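Long-range contacts in putative tryptophan halogenase (Xanthomonas campestris pv. campestris, PDB 6Y1W), which probably uses reduced FAD to halogenate an aromatic substrate, as flavin-dependent halogenases of the tryptophan halogenase family do: residues G91-H96 / H103-F108; V392-H397 / Q447-Q452; R14-V19 / Q367-V372; G200-L205 / E330-A335. All coordinates share one frame; numbering follows the deposited sequence.

Interaction 1 (G91-H96 / H103-F108); sequences GIAFEH and HYIHSF. With BUD ((2S,3S)-butane-2,3-diol), chain J; BUD ((2S,3S)-butane-2,3-diol), chain H.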
loop_
_atom_site.group_PDB
_atom_site.type_symbol
_atom_site.label_atom_id
_atom_site.label_comp_id
_atom_site.label_asym_id
_atom_site.label_seq_id
_atom_site.Cartn_x
_atom_site.Cartn_y
_atom_site.Cartn_z
ATOM N N GLY A 91 -17.927 -7.150 -13.926
ATOM C CA GLY A 91 -18.544 -6.370 -12.863
ATOM C C GLY A 91 -19.725 -7.114 -12.265
ATOM O O GLY A 91 -20.025 -8.257 -12.633
ATOM N N ILE A 92 -20.405 -6.422 -11.335
ATOM C CA ILE A 92 -21.584 -6.927 -10.629
ATOM C C ILE A 92 -22.696 -5.898 -10.807
ATOM O O ILE A 92 -22.494 -4.704 -10.520
ATOM C CB ILE A 92 -21.330 -7.117 -9.122
ATOM C CG1 ILE A 92 -20.171 -8.116 -8.912
ATOM C CG2 ILE A 92 -22.561 -7.645 -8.405
ATOM C CD1 ILE A 92 -19.784 -8.342 -7.441
ATOM N N ALA A 93 -23.879 -6.353 -11.235
ATOM C CA ALA A 93 -25.028 -5.458 -11.330
ATOM C C ALA A 93 -25.798 -5.523 -10.021
ATOM O O ALA A 93 -26.326 -6.590 -9.649
ATOM C CB ALA A 93 -25.915 -5.836 -12.519
ATOM N N PHE A 94 -25.829 -4.389 -9.302
ATOM C CA PHE A 94 -26.505 -4.309 -8.010
ATOM C C PHE A 94 -27.891 -3.735 -8.223
ATOM O O PHE A 94 -28.034 -2.547 -8.515
ATOM C CB PHE A 94 -25.705 -3.442 -7.037
ATOM C CG PHE A 94 -24.544 -4.184 -6.429
ATOM C CD1 PHE A 94 -24.773 -5.040 -5.341
ATOM C CD2 PHE A 94 -23.274 -4.132 -6.992
ATOM C CE1 PHE A 94 -23.710 -5.809 -4.786
ATOM C CE2 PHE A 94 -22.200 -4.876 -6.421
ATOM C CZ PHE A 94 -22.435 -5.727 -5.338
ATOM N N GLU A 95 -28.897 -4.585 -8.104
ATOM C CA GLU A 95 -30.292 -4.195 -8.313
ATOM C C GLU A 95 -31.033 -4.109 -6.983
ATOM O O GLU A 95 -30.958 -5.033 -6.159
ATOM C CB GLU A 95 -30.971 -5.189 -9.250
ATOM C CG GLU A 95 -30.383 -5.197 -10.641
ATOM C CD GLU A 95 -31.042 -6.190 -11.577
ATOM O OE1 GLU A 95 -31.809 -7.049 -11.102
ATOM O OE2 GLU A 95 -30.802 -6.086 -12.803
ATOM N N HIS A 96 -31.746 -2.977 -6.774
ATOM C CA HIS A 96 -32.655 -2.768 -5.643
ATOM C C HIS A 96 -31.910 -2.534 -4.322
ATOM O O HIS A 96 -32.500 -2.716 -3.245
ATOM C CB HIS A 96 -33.663 -3.930 -5.449
ATOM C CG HIS A 96 -34.576 -4.188 -6.621
ATOM N ND1 HIS A 96 -35.496 -3.266 -7.095
ATOM C CD2 HIS A 96 -34.765 -5.318 -7.346
ATOM C CE1 HIS A 96 -36.168 -3.805 -8.102
ATOM N NE2 HIS A 96 -35.753 -5.051 -8.265
ATOM N N HIS A 103 -30.917 0.971 -9.499
ATOM C CA HIS A 103 -29.867 -0.000 -9.791
ATOM C C HIS A 103 -28.581 0.708 -10.182
ATOM O O HIS A 103 -28.582 1.870 -10.572
ATOM C CB HIS A 103 -30.310 -0.922 -10.939
ATOM C CG HIS A 103 -31.705 -1.412 -10.785
ATOM N ND1 HIS A 103 -32.167 -1.972 -9.610
ATOM C CD2 HIS A 103 -32.766 -1.366 -11.626
ATOM C CE1 HIS A 103 -33.435 -2.316 -9.759
ATOM N NE2 HIS A 103 -33.825 -1.946 -10.968
ATOM N N TYR A 104 -27.465 -0.007 -10.075
ATOM C CA TYR A 104 -26.192 0.506 -10.581
ATOM C C TYR A 104 -25.277 -0.689 -10.799
ATOM O O TYR A 104 -25.615 -1.818 -10.438
ATOM C CB TYR A 104 -25.539 1.528 -9.597
ATOM C CG TYR A 104 -24.977 0.860 -8.334
ATOM C CD1 TYR A 104 -25.806 0.499 -7.259
ATOM C CD2 TYR A 104 -23.630 0.559 -8.238
ATOM C CE1 TYR A 104 -25.308 -0.133 -6.144
ATOM C CE2 TYR A 104 -23.127 -0.084 -7.136
ATOM C CZ TYR A 104 -23.955 -0.427 -6.085
ATOM O OH TYR A 104 -23.450 -1.082 -4.965
ATOM N N ILE A 105 -24.107 -0.425 -11.386
ATOM C CA ILE A 105 -23.094 -1.464 -11.617
ATOM C C ILE A 105 -21.816 -1.096 -10.874
ATOM O O ILE A 105 -21.348 0.055 -10.940
ATOM C CB ILE A 105 -22.802 -1.642 -13.126
ATOM C CG1 ILE A 105 -24.054 -2.179 -13.830
ATOM C CG2 ILE A 105 -21.615 -2.604 -13.371
ATOM C CD1 ILE A 105 -23.947 -2.009 -15.368
ATOM N N HIS A 106 -21.238 -2.099 -10.195
ATOM C CA HIS A 106 -19.910 -2.015 -9.605
ATOM C C HIS A 106 -19.000 -2.804 -10.532
ATOM O O HIS A 106 -19.014 -4.038 -10.512
ATOM C CB HIS A 106 -19.902 -2.614 -8.205
ATOM C CG HIS A 106 -18.546 -2.650 -7.576
ATOM N ND1 HIS A 106 -18.271 -3.413 -6.462
ATOM C CD2 HIS A 106 -17.386 -2.050 -7.932
ATOM C CE1 HIS A 106 -16.993 -3.266 -6.145
ATOM N NE2 HIS A 106 -16.431 -2.460 -7.026
ATOM N N SER A 107 -18.185 -2.098 -11.307
ATOM C CA SER A 107 -17.357 -2.762 -12.311
ATOM C C SER A 107 -15.912 -2.776 -11.860
ATOM O O SER A 107 -15.517 -2.072 -10.928
ATOM C CB SER A 107 -17.469 -2.060 -13.675
ATOM O OG SER A 107 -16.783 -0.813 -13.665
ATOM N N PHE A 108 -15.109 -3.577 -12.559
ATOM C CA PHE A 108 -13.666 -3.441 -12.472
ATOM C C PHE A 108 -13.228 -2.197 -13.231
ATOM O O PHE A 108 -14.047 -1.432 -13.756
ATOM C CB PHE A 108 -12.983 -4.699 -13.017
ATOM C CG PHE A 108 -13.457 -5.974 -12.363
ATOM C CD1 PHE A 108 -13.592 -6.050 -10.978
ATOM C CD2 PHE A 108 -13.775 -7.086 -13.139
ATOM C CE1 PHE A 108 -14.033 -7.235 -10.374
ATOM C CE2 PHE A 108 -14.235 -8.261 -12.544
ATOM C CZ PHE A 108 -14.348 -8.346 -11.179
HETATM C C1 BUD J . -39.781 -6.071 -5.279
HETATM O O1 BUD J . -39.887 -7.278 -3.153
HETATM C C2 BUD J . -39.028 -6.736 -4.126
HETATM O O2 BUD J . -37.760 -6.275 -2.213
HETATM C C3 BUD J . -38.196 -5.689 -3.400
HETATM C C4 BUD J . -36.960 -5.315 -4.217
HETATM C C1 BUD H . -12.039 -6.651 -7.068
HETATM O O1 BUD H . -13.750 -5.072 -6.597
HETATM C C2 BUD H . -12.383 -5.331 -6.376
HETATM O O2 BUD H . -11.733 -2.960 -6.303
HETATM C C3 BUD H . -11.531 -4.200 -6.963
HETATM C C4 BUD H . -10.052 -4.590 -6.852
#
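The ring of Tyr104 takes Phe94 CB over one face, 3.9 Å from its centroid, while Tyr104 OH, hydrogen-bonded to Gln452 OE1, lies over a face of the Phe94 ring. The ring planes are 14° apart but barely overlap; Tyr104 CG stands between its backbone N and carbonyl carbon (chi1 72°), which brings the ring beside Phe94 CB. At the rim of Phe94, CE2 meets His106 CB at 3.7 Å. The His96 ring has butanediol C4 on one face and, on the opposite one, His103 CE1, part of a T-shaped pair with the edge of His103 toward His96. Glu95 CG covers a face of His103, whose ND1 accepts a weak bond from His96 N at 3.0 Å.

Four backbone bonds join the antiparallel strands of this beta hairpin. Gly91, in a non-hydrogen-bonded pair with Ser107, lets the strands close up to a CA–CA distance of 3.8 Å. His106 and Phe108 line a second butanediol pocket; His106 ND1 is hydrogen-bonded to Glu347, a predicted tryptophan-binding residue, and NE2 to Ser444. Strand 102-107 is outermost in its sheet within this chain; strand 91-99 also pairs with 263-268. Helix 442-451 packs against Tyr104 and His106, helix 141-148 against Ile105.

Interaction 2 (V392-H397 / Q447-Q452); sequences VILHYH and QVMLGQ
His395 and Gln452 form the polar half of a buried helix-to-helix contact, in which the last turn of helix 371-397 runs nearly parallel to the end of helix 442-451. The axes of these short helical segments come within 10.3 Å at an angle of 9°, a spacing bridged by side chains. Gln452, the first residue beyond its helix, grips one residue with both ends of its amide: NE2 donates to His395 O at 2.8 Å, and OE1 accepts from His395 ND1 at 2.7 Å. Tyr104 OH is a further partner of OE1, and Ala398 O of NE2. The histidine carbonyl lies in the plane of the amide, whereas ND1 approaches OE1 from above that plane, ring and amide being turned 46° against each other. From the side of the ring, OE1 sits at the edge and in plane. An extended chain beyond CG (chi2 -152°) carries the Gln452 amide across to the other helix.

The apolar half centres on Val448 CG1, which touches His395 CE1 at 3.6 Å and Leu394 CD2 at 3.7 Å. Leu394 also crosses Met449 at about a right angle, meeting its CG.

The His395 ring is held at both nitrogens, ND1 on Gln452 OE1 and NE2 on Glu347, a predicted tryptophan-binding residue, which would fix its rotation; the contact is thus second-shell to the probable substrate site. Tyr104 of strand 102-107 packs on His395 and Val448, and helix 417-429 covers Leu394 and Met449.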
loop_
_atom_site.group_PDB
_atom_site.type_symbol
_atom_site.label_atom_id
_atom_site.label_comp_id
_atom_site.label_asym_id
_atom_site.label_seq_id
_atom_site.Cartn_x
_atom_site.Cartn_y
_atom_site.Cartn_z
ATOM N N VAL A 392 -18.403 -5.111 2.630
ATOM C CA VAL A 392 -19.639 -5.879 2.608
ATOM C C VAL A 392 -20.691 -5.179 3.454
ATOM O O VAL A 392 -21.841 -5.013 3.025
ATOM C CB VAL A 392 -19.361 -7.314 3.078
ATOM C CG1 VAL A 392 -20.680 -8.119 3.294
ATOM C CG2 VAL A 392 -18.405 -8.024 2.083
ATOM N N ILE A 393 -20.289 -4.689 4.637
ATOM C CA ILE A 393 -21.232 -3.943 5.482
ATOM C C ILE A 393 -21.759 -2.717 4.765
ATOM O O ILE A 393 -22.963 -2.392 4.850
ATOM C CB ILE A 393 -20.560 -3.547 6.803
ATOM C CG1 ILE A 393 -20.257 -4.794 7.623
ATOM C CG2 ILE A 393 -21.513 -2.676 7.637
ATOM C CD1 ILE A 393 -19.314 -4.531 8.807
ATOM N N LEU A 394 -20.885 -2.030 4.024
ATOM C CA LEU A 394 -21.303 -0.862 3.264
ATOM C C LEU A 394 -22.515 -1.149 2.378
ATOM O O LEU A 394 -23.434 -0.323 2.284
ATOM C CB LEU A 394 -20.120 -0.391 2.425
ATOM C CG LEU A 394 -20.435 0.648 1.377
ATOM C CD1 LEU A 394 -20.932 1.983 1.987
ATOM C CD2 LEU A 394 -19.201 0.896 0.536
ATOM N N HIS A 395 -22.554 -2.327 1.747
ATOM C CA HIS A 395 -23.668 -2.630 0.844
ATOM C C HIS A 395 -25.014 -2.636 1.567
ATOM O O HIS A 395 -26.029 -2.257 0.972
ATOM C CB HIS A 395 -23.425 -3.980 0.170
ATOM C CG HIS A 395 -22.610 -3.885 -1.085
ATOM N ND1 HIS A 395 -23.036 -3.154 -2.182
ATOM C CD2 HIS A 395 -21.405 -4.418 -1.422
ATOM C CE1 HIS A 395 -22.131 -3.251 -3.148
ATOM N NE2 HIS A 395 -21.139 -4.018 -2.720
ATOM N N TYR A 396 -25.044 -3.083 2.823
ATOM C CA TYR A 396 -26.288 -3.150 3.582
ATOM C C TYR A 396 -26.610 -1.830 4.262
ATOM O O TYR A 396 -27.796 -1.497 4.408
ATOM C CB TYR A 396 -26.210 -4.257 4.642
ATOM C CG TYR A 396 -26.335 -5.632 4.040
ATOM C CD1 TYR A 396 -27.572 -6.128 3.680
ATOM C CD2 TYR A 396 -25.209 -6.447 3.842
ATOM C CE1 TYR A 396 -27.724 -7.402 3.141
ATOM C CE2 TYR A 396 -25.363 -7.725 3.281
ATOM C CZ TYR A 396 -26.623 -8.187 2.952
ATOM O OH TYR A 396 -26.825 -9.435 2.424
ATOM N N HIS A 397 -25.589 -1.081 4.695
ATOM C CA HIS A 397 -25.819 0.120 5.504
ATOM C C HIS A 397 -26.134 1.339 4.663
ATOM O O HIS A 397 -26.915 2.198 5.098
ATOM C CB HIS A 397 -24.587 0.417 6.375
ATOM C CG HIS A 397 -24.823 1.456 7.441
ATOM N ND1 HIS A 397 -25.782 1.297 8.420
ATOM C CD2 HIS A 397 -24.192 2.629 7.708
ATOM C CE1 HIS A 397 -25.728 2.333 9.253
ATOM N NE2 HIS A 397 -24.778 3.157 8.845
ATOM N N GLN A 447 -17.780 3.926 -6.845
ATOM C CA GLN A 447 -18.951 3.400 -7.550
ATOM C C GLN A 447 -20.021 2.920 -6.572
ATOM O O GLN A 447 -21.222 3.150 -6.783
ATOM C CB GLN A 447 -18.562 2.266 -8.500
ATOM C CG GLN A 447 -17.778 2.710 -9.742
ATOM C CD GLN A 447 -17.657 1.537 -10.725
ATOM O OE1 GLN A 447 -17.958 0.430 -10.377
ATOM N NE2 GLN A 447 -17.214 1.808 -11.945
ATOM N N VAL A 448 -19.619 2.223 -5.510
ATOM C CA VAL A 448 -20.626 1.693 -4.599
ATOM C C VAL A 448 -21.245 2.805 -3.751
ATOM O O VAL A 448 -22.465 2.809 -3.529
ATOM C CB VAL A 448 -20.008 0.581 -3.742
ATOM C CG1 VAL A 448 -20.953 0.149 -2.670
ATOM C CG2 VAL A 448 -19.694 -0.603 -4.695
ATOM N N MET A 449 -20.439 3.745 -3.238
ATOM C CA MET A 449 -21.070 4.795 -2.424
ATOM C C MET A 449 -21.951 5.710 -3.272
ATOM O O MET A 449 -23.076 6.034 -2.861
ATOM C CB MET A 449 -20.033 5.593 -1.639
ATOM C CG MET A 449 -19.487 4.716 -0.526
ATOM S SD MET A 449 -18.523 5.653 0.707
ATOM C CE MET A 449 -17.013 5.923 -0.202
ATOM N N LEU A 450 -21.504 6.107 -4.476
ATOM C CA LEU A 450 -22.398 6.905 -5.318
ATOM C C LEU A 450 -23.621 6.087 -5.715
ATOM O O LEU A 450 -24.761 6.599 -5.707
ATOM C CB LEU A 450 -21.669 7.355 -6.582
ATOM C CG LEU A 450 -20.780 8.576 -6.544
ATOM C CD1 LEU A 450 -20.135 8.741 -7.932
ATOM C CD2 LEU A 450 -21.620 9.806 -6.171
ATOM N N GLY A 451 -23.396 4.823 -6.097
ATOM C CA GLY A 451 -24.499 3.982 -6.548
ATOM C C GLY A 451 -25.561 3.735 -5.501
ATOM O O GLY A 451 -26.748 3.590 -5.830
ATOM N N GLN A 452 -25.162 3.654 -4.232
ATOM C CA GLN A 452 -26.077 3.406 -3.139
ATOM C C GLN A 452 -26.502 4.693 -2.431
ATOM O O GLN A 452 -27.119 4.626 -1.366
ATOM C CB GLN A 452 -25.489 2.388 -2.176
ATOM C CG GLN A 452 -25.234 1.074 -2.960
ATOM C CD GLN A 452 -25.289 -0.217 -2.178
ATOM O OE1 GLN A 452 -24.899 -1.252 -2.723
ATOM N NE2 GLN A 452 -25.828 -0.200 -0.955
#

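Interaction 3 (R14-V19 / Q367-V372); sequences RLVRRV and QVIDPV
Arg14 reaches Ile369 and Val368 through a chain bent at chi3 (66°), which turns NE off an otherwise extended path; chi4 then sets CZ and the guanidinium. Its NH2 donates to Ile369 O at 2.8 Å, the acceptor tilted 17° from the guanidinium plane, while Val368 CG2 lies over one face of that group, toward its rim. Asp370 OD1 is a long salt-bridge partner, 4.0 Å from NH2; the other carboxylate oxygen, OD2, accepts from Val372 N and so N-caps helix 371-397. Gln367 bends at chi2 (-88°), and its OE1 takes a weak bond from Arg17 NH1.

Between the backbones, Val16 N donates to Gln367 O at 2.9 Å. One water links the two segments a little farther on, donating to Arg14 O at 2.6 Å and accepting from Ile369 N at 2.8 Å. Apolar contacts fill in beside these bonds: Val16 CG2 on Ile369 CG1 at 3.9 Å, and Leu15 CD2 on Val368 CG1.

The N-terminal arm is thereby fastened to the loop leading into helix 371-397. Strand 18-22 continues from it between strands 44-49 and 217-220, and Leu217 packs on Val16 and Ile369. Gln367 NE2 is also hydrogen-bonded to Asp464 OD2 and His459 O of the second subunit.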
loop_
_atom_site.group_PDB
_atom_site.type_symbol
_atom_site.label_atom_id
_atom_site.label_comp_id
_atom_site.label_asym_id
_atom_site.label_seq_id
_atom_site.Cartn_x
_atom_site.Cartn_y
_atom_site.Cartn_z
ATOM N N ARG A 14 12.932 -29.314 13.641
ATOM C CA ARG A 14 12.087 -28.190 13.300
ATOM C C ARG A 14 11.965 -27.965 11.792
ATOM O O ARG A 14 11.073 -27.221 11.384
ATOM C CB ARG A 14 12.622 -26.914 13.960
ATOM C CG ARG A 14 12.650 -26.929 15.497
ATOM C CD ARG A 14 13.128 -25.584 16.041
ATOM N NE ARG A 14 12.200 -24.481 15.768
ATOM C CZ ARG A 14 12.568 -23.200 15.689
ATOM N NH1 ARG A 14 13.845 -22.869 15.849
ATOM N NH2 ARG A 14 11.667 -22.245 15.445
ATOM N N LEU A 15 12.823 -28.554 10.957
ATOM C CA LEU A 15 12.768 -28.237 9.530
ATOM C C LEU A 15 11.453 -28.713 8.920
ATOM O O LEU A 15 11.024 -29.843 9.154
ATOM C CB LEU A 15 13.941 -28.872 8.796
ATOM C CG LEU A 15 15.271 -28.225 9.135
ATOM C CD1 LEU A 15 16.413 -29.126 8.657
ATOM C CD2 LEU A 15 15.363 -26.837 8.513
ATOM N N VAL A 16 10.806 -27.849 8.133
ATOM C CA VAL A 16 9.526 -28.185 7.516
ATOM C C VAL A 16 9.802 -28.895 6.197
ATOM O O VAL A 16 10.276 -28.276 5.243
ATOM C CB VAL A 16 8.664 -26.935 7.308
ATOM C CG1 VAL A 16 7.396 -27.329 6.581
ATOM C CG2 VAL A 16 8.349 -26.304 8.706
ATOM N N ARG A 17 9.531 -30.215 6.157
ATOM C CA ARG A 17 9.732 -31.028 4.967
ATOM C C ARG A 17 8.489 -31.739 4.501
ATOM O O ARG A 17 8.464 -32.195 3.355
ATOM C CB ARG A 17 10.817 -32.097 5.219
ATOM C CG ARG A 17 12.212 -31.527 5.301
ATOM C CD ARG A 17 12.666 -30.897 3.980
ATOM N NE ARG A 17 12.706 -29.437 4.075
ATOM C CZ ARG A 17 13.722 -28.740 4.583
ATOM N NH1 ARG A 17 13.650 -27.415 4.643
ATOM N NH2 ARG A 17 14.804 -29.361 5.037
ATOM N N ARG A 18 7.480 -31.895 5.359
ATOM C CA ARG A 18 6.265 -32.624 5.022
ATOM C C ARG A 18 5.089 -31.702 5.299
ATOM O O ARG A 18 4.944 -31.195 6.422
ATOM C CB ARG A 18 6.137 -33.927 5.834
ATOM C CG ARG A 18 7.325 -34.912 5.638
ATOM C CD ARG A 18 7.384 -35.973 6.753
ATOM N NE ARG A 18 7.385 -35.313 8.056
ATOM C CZ ARG A 18 7.260 -35.928 9.224
ATOM N NH1 ARG A 18 7.147 -37.253 9.267
ATOM N NH2 ARG A 18 7.245 -35.212 10.351
ATOM N N VAL A 19 4.268 -31.469 4.280
ATOM C CA VAL A 19 3.074 -30.634 4.408
ATOM C C VAL A 19 1.858 -31.510 4.180
ATOM O O VAL A 19 1.776 -32.225 3.176
ATOM C CB VAL A 19 3.077 -29.461 3.419
ATOM C CG1 VAL A 19 1.793 -28.605 3.575
ATOM C CG2 VAL A 19 4.320 -28.590 3.613
ATOM N N GLN A 367 11.307 -22.255 6.642
ATOM C CA GLN A 367 12.297 -23.308 6.893
ATOM C C GLN A 367 12.008 -23.974 8.229
ATOM O O GLN A 367 11.971 -25.208 8.336
ATOM C CB GLN A 367 13.715 -22.741 6.916
ATOM C CG GLN A 367 14.143 -22.043 5.686
ATOM C CD GLN A 367 14.771 -22.973 4.663
ATOM O OE1 GLN A 367 14.670 -24.233 4.763
ATOM N NE2 GLN A 367 15.405 -22.370 3.654
ATOM N N VAL A 368 11.858 -23.170 9.272
ATOM C CA VAL A 368 11.389 -23.611 10.581
ATOM C C VAL A 368 10.257 -22.669 10.948
ATOM O O VAL A 368 10.230 -21.525 10.488
ATOM C CB VAL A 368 12.493 -23.581 11.679
ATOM C CG1 VAL A 368 13.681 -24.484 11.301
ATOM C CG2 VAL A 368 12.943 -22.127 11.973
ATOM N N ILE A 369 9.284 -23.173 11.698
ATOM C CA ILE A 369 8.145 -22.343 12.092
ATOM C C ILE A 369 8.572 -21.500 13.281
ATOM O O ILE A 369 9.181 -22.012 14.225
ATOM C CB ILE A 369 6.916 -23.210 12.402
ATOM C CG1 ILE A 369 6.465 -23.909 11.112
ATOM C CG2 ILE A 369 5.749 -22.341 12.913
ATOM C CD1 ILE A 369 5.521 -25.066 11.334
ATOM N N ASP A 370 8.306 -20.195 13.217
ATOM C CA ASP A 370 8.722 -19.265 14.278
ATOM C C ASP A 370 7.586 -18.313 14.630
ATOM O O ASP A 370 6.879 -17.842 13.730
ATOM C CB ASP A 370 9.921 -18.435 13.839
ATOM C CG ASP A 370 10.531 -17.668 14.992
ATOM O OD1 ASP A 370 11.375 -18.280 15.696
ATOM O OD2 ASP A 370 10.159 -16.481 15.213
ATOM N N PRO A 371 7.423 -17.971 15.905
ATOM C CA PRO A 371 6.363 -17.017 16.281
ATOM C C PRO A 371 6.392 -15.691 15.551
ATOM O O PRO A 371 5.311 -15.108 15.373
ATOM C CB PRO A 371 6.597 -16.805 17.782
ATOM C CG PRO A 371 7.224 -18.046 18.244
ATOM C CD PRO A 371 8.057 -18.579 17.088
ATOM N N VAL A 372 7.546 -15.132 15.178
ATOM C CA VAL A 372 7.501 -13.811 14.551
ATOM C C VAL A 372 6.876 -13.907 13.167
ATOM O O VAL A 372 6.167 -12.986 12.732
ATOM C CB VAL A 372 8.888 -13.122 14.505
ATOM C CG1 VAL A 372 9.837 -13.767 13.519
ATOM C CG2 VAL A 372 8.714 -11.644 14.117
HETATM O O HOH W 1 9.247 -25.846 12.571
#

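Interaction 4 (G200-L205 / E330-A335); sequences GDIAAL and EKNCVA
Asn332 and Ile202 are joined by two hydrogen bonds, the asparagine amide pairing with the backbone of a single residue much as a peptide group would. Asn332 OD1 accepts from Ile202 N at 2.8 Å, and ND2 donates to Ile202 O at 2.9 Å. The second bond is the straighter (161°), and ND2 arrives in the carbonyl plane, on a lone pair of Ile202 O. Asn332 CG stands between its own backbone N and carbonyl carbon (chi1 65°), which directs the amide at the Ile202 backbone. ND2 is also hydrogen-bonded to Asp216 O.

Lys331 and Asn332 are the central residues of a type II' beta turn from Glu330 to Cys333, which connects strands 329-330 and 333-335 at one border of the mixed sheet of the Rossmann-like region. Strand 202-207 lies toward the other border, so the asparagine reaches across from the turn to where that strand begins.

Around these bonds the carboxylate of Asp201 is stacked on the Asn332 amide, the planes 30° apart, and Asp201 CB comes 3.5 Å from Asn332 OD1. The aliphatic part of Lys331 runs past Asp201 OD1 and brings CD to 3.5 Å from Gly200 O. Inward, Ile202 CD1 meets Cys333 CB at 3.8 Å, and Leu228 of helix 227-232 packs against both residues.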
loop_
_atom_site.group_PDB
_atom_site.type_symbol
_atom_site.label_atom_id
_atom_site.label_comp_id
_atom_site.label_asym_id
_atom_site.label_seq_id
_atom_site.Cartn_x
_atom_site.Cartn_y
_atom_site.Cartn_z
ATOM N N GLY A 200 1.865 -29.030 21.913
ATOM C CA GLY A 200 0.543 -28.844 21.369
ATOM C C GLY A 200 0.493 -28.813 19.856
ATOM O O GLY A 200 -0.609 -28.760 19.301
ATOM N N ASP A 201 1.635 -28.872 19.170
ATOM C CA ASP A 201 1.597 -28.877 17.703
ATOM C C ASP A 201 0.838 -30.088 17.191
ATOM O O ASP A 201 0.776 -31.135 17.839
ATOM C CB ASP A 201 3.002 -28.915 17.103
ATOM C CG ASP A 201 3.780 -27.680 17.366
ATOM O OD1 ASP A 201 3.227 -26.719 17.927
ATOM O OD2 ASP A 201 4.980 -27.687 17.038
ATOM N N ILE A 202 0.255 -29.956 15.996
ATOM C CA ILE A 202 -0.314 -31.134 15.356
ATOM C C ILE A 202 0.818 -32.080 14.959
ATOM O O ILE A 202 1.819 -31.663 14.368
ATOM C CB ILE A 202 -1.146 -30.745 14.132
ATOM C CG1 ILE A 202 -2.244 -29.774 14.553
ATOM C CG2 ILE A 202 -1.694 -32.024 13.452
ATOM C CD1 ILE A 202 -3.076 -29.286 13.424
ATOM N N ALA A 203 0.656 -33.366 15.269
ATOM C CA ALA A 203 1.654 -34.375 14.915
ATOM C C ALA A 203 1.258 -35.240 13.720
ATOM O O ALA A 203 2.115 -35.572 12.892
ATOM C CB ALA A 203 1.935 -35.286 16.118
ATOM N N ALA A 204 -0.014 -35.616 13.602
ATOM C CA ALA A 204 -0.422 -36.525 12.543
ATOM C C ALA A 204 -1.933 -36.532 12.455
ATOM O O ALA A 204 -2.628 -36.218 13.426
ATOM C CB ALA A 204 0.079 -37.957 12.792
ATOM N N LEU A 205 -2.432 -36.934 11.293
ATOM C CA LEU A 205 -3.839 -37.263 11.148
ATOM C C LEU A 205 -3.975 -38.778 11.163
ATOM O O LEU A 205 -3.063 -39.503 10.737
ATOM C CB LEU A 205 -4.438 -36.720 9.849
ATOM C CG LEU A 205 -4.129 -35.255 9.532
ATOM C CD1 LEU A 205 -4.694 -34.949 8.156
ATOM C CD2 LEU A 205 -4.696 -34.289 10.590
ATOM N N GLU A 330 -1.894 -20.919 13.643
ATOM C CA GLU A 330 -1.749 -21.252 15.063
ATOM C C GLU A 330 -0.805 -22.438 15.131
ATOM O O GLU A 330 -1.083 -23.470 14.517
ATOM C CB GLU A 330 -3.118 -21.577 15.674
ATOM C CG GLU A 330 -3.084 -22.133 17.089
ATOM C CD GLU A 330 -3.011 -21.043 18.112
ATOM O OE1 GLU A 330 -2.929 -19.861 17.715
ATOM O OE2 GLU A 330 -3.025 -21.376 19.315
ATOM N N LYS A 331 0.303 -22.286 15.873
ATOM C CA LYS A 331 1.304 -23.353 15.969
ATOM C C LYS A 331 1.707 -23.779 14.555
ATOM O O LYS A 331 2.173 -22.946 13.790
ATOM C CB LYS A 331 0.782 -24.528 16.791
ATOM C CG LYS A 331 0.313 -24.116 18.229
ATOM C CD LYS A 331 0.177 -25.310 19.177
ATOM C CE LYS A 331 -0.122 -24.848 20.615
ATOM N NZ LYS A 331 0.688 -23.655 20.917
ATOM N N ASN A 332 1.564 -25.056 14.206
ATOM C CA ASN A 332 1.969 -25.521 12.876
ATOM C C ASN A 332 0.773 -25.790 11.963
ATOM O O ASN A 332 0.833 -26.664 11.092
ATOM C CB ASN A 332 2.859 -26.769 12.960
ATOM C CG ASN A 332 2.132 -27.997 13.521
ATOM O OD1 ASN A 332 1.167 -27.892 14.269
ATOM N ND2 ASN A 332 2.582 -29.170 13.126
ATOM N N CYS A 333 -0.291 -25.008 12.124
ATOM C CA CYS A 333 -1.515 -25.146 11.347
ATOM C C CYS A 333 -1.900 -23.803 10.724
ATOM O O CYS A 333 -1.941 -22.779 11.413
ATOM C CB CYS A 333 -2.653 -25.647 12.249
ATOM S SG CYS A 333 -4.237 -25.803 11.381
ATOM N N VAL A 334 -2.144 -23.798 9.411
ATOM C CA VAL A 334 -2.642 -22.604 8.712
ATOM C C VAL A 334 -4.026 -22.933 8.185
ATOM O O VAL A 334 -4.191 -23.889 7.408
ATOM C CB VAL A 334 -1.700 -22.167 7.571
ATOM C CG1 VAL A 334 -2.275 -20.970 6.845
ATOM C CG2 VAL A 334 -0.304 -21.801 8.106
ATOM N N ALA A 335 -5.033 -22.139 8.596
ATOM C CA ALA A 335 -6.378 -22.339 8.052
ATOM C C ALA A 335 -6.576 -21.551 6.762
ATOM O O ALA A 335 -6.114 -20.415 6.630
ATOM C CB ALA A 335 -7.449 -21.925 9.074
#

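The contacts fall into two pairs on opposite sides of the chain's centre. Interactions 1 and 2, with centres 10 Å apart, touch through Tyr104 OH–Gln452 OE1 and Ser107 N–Gln447 OE1, so a sheet-edge hairpin and two helices enclose the same region near the predicted tryptophan site. Interactions 3 and 4, 11 Å apart, meet where Ile369 packs on Asn332, and both reach the eight-stranded mixed sheet of the Rossmann-like part, which probably binds FAD. About 42 Å separates the centres of interactions 2 and 3, yet helix 371-397 serves both, starting at one and ending at the other. Interaction 3 spans the longest sequence separation, its loop containing interactions 1 and 4 in turn; interaction 2 closes last.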